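Local coordinates for lombricine kinase (Urechis caupo, PDB 3JPZ), which catalyses the reversible transfer of a phosphoryl group between ATP and the guanidino group of lombricine, as a member of the phosphagen kinase family, at the interface of chains A and B. Residues are numbered along the deposited sequence; one frame, centred on the assembly and turned at random. Chains: chain A/B, Lombricine kinase.

The interface of chains A and B. Residues chain A 11-12, 48-49, 52-53; chain B 135, 139, 196-198.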
ATOM      1  N   PHE A  11       0.508  -7.603  19.431  1.00 13.40           N
ATOM      2  CA  PHE A  11       1.774  -8.212  19.080  1.00 12.94           C
ATOM      3  C   PHE A  11       1.646  -8.940  17.755  1.00 13.54           C
ATOM      4  O   PHE A  11       0.758  -9.763  17.584  1.00 13.06           O
ATOM      5  CB  PHE A  11       2.217  -9.174  20.181  1.00 16.66           C
ATOM      6  CG  PHE A  11       3.583  -9.757  19.967  1.00 13.29           C
ATOM      7  CD1 PHE A  11       4.705  -8.947  19.953  1.00 15.74           C
ATOM      8  CD2 PHE A  11       3.745 -11.126  19.799  1.00 14.36           C
ATOM      9  CE1 PHE A  11       5.968  -9.493  19.765  1.00 18.93           C
ATOM     10  CE2 PHE A  11       4.999 -11.671  19.615  1.00 15.66           C
ATOM     11  CZ  PHE A  11       6.108 -10.857  19.595  1.00 21.47           C
ATOM     12  N   PRO A  12       2.521  -8.618  16.798  1.00 14.80           N
ATOM     13  CA  PRO A  12       2.481  -9.323  15.517  1.00 22.54           C
ATOM     14  C   PRO A  12       2.668 -10.816  15.694  1.00 13.22           C
ATOM     15  O   PRO A  12       3.301 -11.239  16.651  1.00 18.98           O
ATOM     16  CB  PRO A  12       3.672  -8.737  14.756  1.00 11.90           C
ATOM     17  CG  PRO A  12       3.865  -7.378  15.350  1.00 11.23           C
ATOM     18  CD  PRO A  12       3.482  -7.505  16.792  1.00 13.27           C
ATOM     19  N   ILE A  48       7.689  -1.067  12.487  1.00 13.81           N
ATOM     20  CA  ILE A  48       7.763  -2.514  12.260  1.00 16.51           C
ATOM     21  C   ILE A  48       6.716  -3.026  11.283  1.00 12.74           C
ATOM     22  O   ILE A  48       6.702  -4.211  10.953  1.00 21.26           O
ATOM     23  CB  ILE A  48       7.632  -3.311  13.570  1.00 10.37           C
ATOM     24  CG1 ILE A  48       6.218  -3.183  14.135  1.00 10.84           C
ATOM     25  CG2 ILE A  48       8.673  -2.850  14.577  1.00 19.23           C
ATOM     26  CD1 ILE A  48       5.885  -4.219  15.157  1.00 11.18           C
ATOM     27  N   GLN A  49       5.842  -2.147  10.811  1.00 14.90           N
ATOM     28  CA  GLN A  49       4.761  -2.575   9.917  1.00  9.08           C
ATOM     29  C   GLN A  49       5.236  -3.474   8.772  1.00 15.48           C
ATOM     30  O   GLN A  49       4.667  -4.541   8.550  1.00 15.31           O
ATOM     31  CB  GLN A  49       4.011  -1.383   9.337  1.00 14.64           C
ATOM     32  CG  GLN A  49       2.803  -1.801   8.506  1.00 17.44           C
ATOM     33  CD  GLN A  49       1.766  -2.549   9.317  1.00  9.71           C
ATOM     34  OE1 GLN A  49       1.201  -2.012  10.256  1.00  9.55           O
ATOM     35  NE2 GLN A  49       1.511  -3.804   8.952  1.00 11.34           N
ATOM     36  N   VAL A  52       5.710  -7.120   9.380  1.00  9.96           N
ATOM     37  CA  VAL A  52       4.531  -7.938   9.569  1.00 17.38           C
ATOM     38  C   VAL A  52       3.900  -8.326   8.226  1.00 15.22           C
ATOM     39  O   VAL A  52       3.555  -9.494   8.020  1.00 16.89           O
ATOM     40  CB  VAL A  52       3.497  -7.211  10.458  1.00 11.72           C
ATOM     41  CG1 VAL A  52       2.407  -8.174  10.918  1.00 11.62           C
ATOM     42  CG2 VAL A  52       4.186  -6.581  11.658  1.00 16.69           C
ATOM     43  N   ASP A  53       3.765  -7.356   7.318  1.00  9.13           N
ATOM     44  CA  ASP A  53       3.110  -7.569   6.022  1.00  8.77           C
ATOM     45  C   ASP A  53       3.855  -8.563   5.143  1.00 20.55           C
ATOM     46  O   ASP A  53       3.246  -9.369   4.431  1.00 12.65           O
ATOM     47  CB  ASP A  53       3.014  -6.259   5.248  1.00 12.98           C
ATOM     48  CG  ASP A  53       2.176  -5.213   5.959  1.00 10.89           C
ATOM     49  OD1 ASP A  53       1.155  -5.575   6.578  1.00 16.82           O
ATOM     50  OD2 ASP A  53       2.540  -4.026   5.892  1.00 17.02           O
TER
ATOM     51  N   ARG B 135      -3.904  -4.078  15.033  1.00 13.58           N
ATOM     52  CA  ARG B 135      -3.957  -5.528  14.965  1.00 13.67           C
ATOM     53  C   ARG B 135      -4.871  -5.993  16.080  1.00 13.47           C
ATOM     54  O   ARG B 135      -5.591  -6.980  15.943  1.00 17.94           O
ATOM     55  CB  ARG B 135      -2.579  -6.144  15.180  1.00 13.95           C
ATOM     56  CG  ARG B 135      -1.577  -5.955  14.068  1.00 13.43           C
ATOM     57  CD  ARG B 135      -0.276  -6.625  14.489  1.00 24.93           C
ATOM     58  NE  ARG B 135       0.934  -5.965  14.011  1.00 22.69           N
ATOM     59  CZ  ARG B 135       1.543  -4.965  14.636  1.00 20.79           C
ATOM     60  NH1 ARG B 135       1.049  -4.474  15.754  1.00 31.59           N
ATOM     61  NH2 ARG B 135       2.654  -4.451  14.138  1.00 68.82           N
ATOM     62  N   ARG B 139      -8.273  -8.041  15.691  1.00 13.16           N
ATOM     63  CA  ARG B 139      -8.378  -9.312  16.400  1.00 15.88           C
ATOM     64  C   ARG B 139      -9.599  -9.374  17.312  1.00 18.38           C
ATOM     65  O   ARG B 139     -10.207 -10.427  17.466  1.00 12.96           O
ATOM     66  CB  ARG B 139      -7.122  -9.540  17.230  1.00 13.67           C
ATOM     67  CG  ARG B 139      -5.995 -10.156  16.453  1.00 13.45           C
ATOM     68  CD  ARG B 139      -4.695  -9.942  17.173  1.00 14.66           C
ATOM     69  NE  ARG B 139      -3.557 -10.283  16.339  1.00 14.07           N
ATOM     70  CZ  ARG B 139      -2.294 -10.052  16.671  1.00 14.37           C
ATOM     71  NH1 ARG B 139      -2.007  -9.475  17.831  1.00 15.38           N
ATOM     72  NH2 ARG B 139      -1.324 -10.408  15.844  1.00 14.42           N
ATOM     73  N   ARG B 196      -3.580  -4.286   5.990  1.00 16.74           N
ATOM     74  CA  ARG B 196      -2.420  -4.448   6.853  1.00 15.07           C
ATOM     75  C   ARG B 196      -2.443  -5.770   7.599  1.00 13.42           C
ATOM     76  O   ARG B 196      -3.501  -6.283   7.951  1.00 12.68           O
ATOM     77  CB  ARG B 196      -2.345  -3.309   7.868  1.00 13.03           C
ATOM     78  CG  ARG B 196      -1.714  -2.042   7.347  1.00 13.40           C
ATOM     79  CD  ARG B 196      -1.881  -0.909   8.348  1.00 14.83           C
ATOM     80  NE  ARG B 196      -3.297  -0.623   8.566  1.00 13.19           N
ATOM     81  CZ  ARG B 196      -3.969  -0.890   9.681  1.00 13.47           C
ATOM     82  NH1 ARG B 196      -3.357  -1.431  10.717  1.00 13.72           N
ATOM     83  NH2 ARG B 196      -5.263  -0.588   9.759  1.00 15.96           N
ATOM     84  N   ASP B 197      -1.256  -6.307   7.836  1.00 12.96           N
ATOM     85  CA  ASP B 197      -1.065  -7.449   8.720  1.00 19.37           C
ATOM     86  C   ASP B 197      -1.793  -8.674   8.198  1.00 15.83           C
ATOM     87  O   ASP B 197      -2.208  -9.519   8.980  1.00 12.86           O
ATOM     88  CB  ASP B 197      -1.573  -7.134  10.133  1.00 13.13           C
ATOM     89  CG  ASP B 197      -1.139  -5.763  10.631  1.00 15.21           C
ATOM     90  OD1 ASP B 197       0.077  -5.516  10.768  1.00 13.69           O
ATOM     91  OD2 ASP B 197      -2.031  -4.939  10.909  1.00 18.38           O
ATOM     92  N   TRP B 198      -1.965  -8.754   6.884  1.00 12.96           N
ATOM     93  CA  TRP B 198      -2.635  -9.897   6.261  1.00 13.17           C
ATOM     94  C   TRP B 198      -1.871 -11.183   6.521  1.00 14.06           C
ATOM     95  O   TRP B 198      -0.649 -11.183   6.462  1.00 13.54           O
ATOM     96  CB  TRP B 198      -2.735  -9.681   4.750  1.00 13.63           C
ATOM     97  CG  TRP B 198      -3.818 -10.479   4.133  1.00 13.89           C
ATOM     98  CD1 TRP B 198      -3.717 -11.730   3.584  1.00 13.45           C
ATOM     99  CD2 TRP B 198      -5.188 -10.099   4.020  1.00 12.76           C
ATOM    100  NE1 TRP B 198      -4.942 -12.141   3.128  1.00 12.45           N
ATOM    101  CE2 TRP B 198      -5.861 -11.155   3.379  1.00 12.85           C
ATOM    102  CE3 TRP B 198      -5.910  -8.957   4.386  1.00 12.05           C
ATOM    103  CZ2 TRP B 198      -7.226 -11.113   3.115  1.00 13.30           C
ATOM    104  CZ3 TRP B 198      -7.251  -8.910   4.113  1.00 11.88           C
ATOM    105  CH2 TRP B 198      -7.902  -9.979   3.483  1.00 25.13           C
TER
HETATM  106  O   HOH W   1      -1.099  -2.750  11.462  1.00  1.92           O
HETATM  107  O   HOH W   2      -0.336  -7.324   4.874  1.00 10.24           O
HETATM  108  O   HOH W   3       1.048 -10.196   8.041  1.00 10.77           O
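A:Pro12 lays its ring on one face of the B:Arg135 guanidinium, CG standing 3.2 Å above that plane and displaced toward its rim. In the two-subunit assembly of this phosphagen kinase (ATP:guanido phosphotransferase), probably the biological dimer, helix 44-53 and the N-terminal segment of one subunit meet helix 135-150 and the loop at B:Asp197 of the other; a two-fold axis repeats the contact. The flat, delocalised guanidinium suits the proline because its face can pack on carbon; chi4 near a right angle (86°) turns that plane across the chain. A:Ile48 CD1 touches B:Arg135 NH2 at 3.4 Å, while the branched A:Val52 puts CG2 near the same nitrogen and CG1 against B:Asp197 OD1. B:Arg135 NE forms a salt bridge within chain B to B:Asp197 OD1 at 3.4 Å.

A:Gln49 suits its place by carrying donor and acceptor: NE2 donates to that oxygen at 2.9 Å from above the carboxylate plane, while OE1 meets water 1, which B:Arg196 NH1 also contacts. A bend at chi2 (62°) helps bring the amide to B:Asp197, its plane nearly perpendicular to the B:Arg196 guanidinium.

The short carboxylate of A:Asp53 suits a backbone N-H: OD1 accepts from B:Asp197 N at 2.8 Å, nearly along its own C-O axis, and shares water 2 with B:Trp198 N. At the opposite rim, the long, extended B:Arg139 reaches A:Phe11 O end-on, NH1 and NH2 each 2.8 Å from it and approaching from one face of the carbonyl.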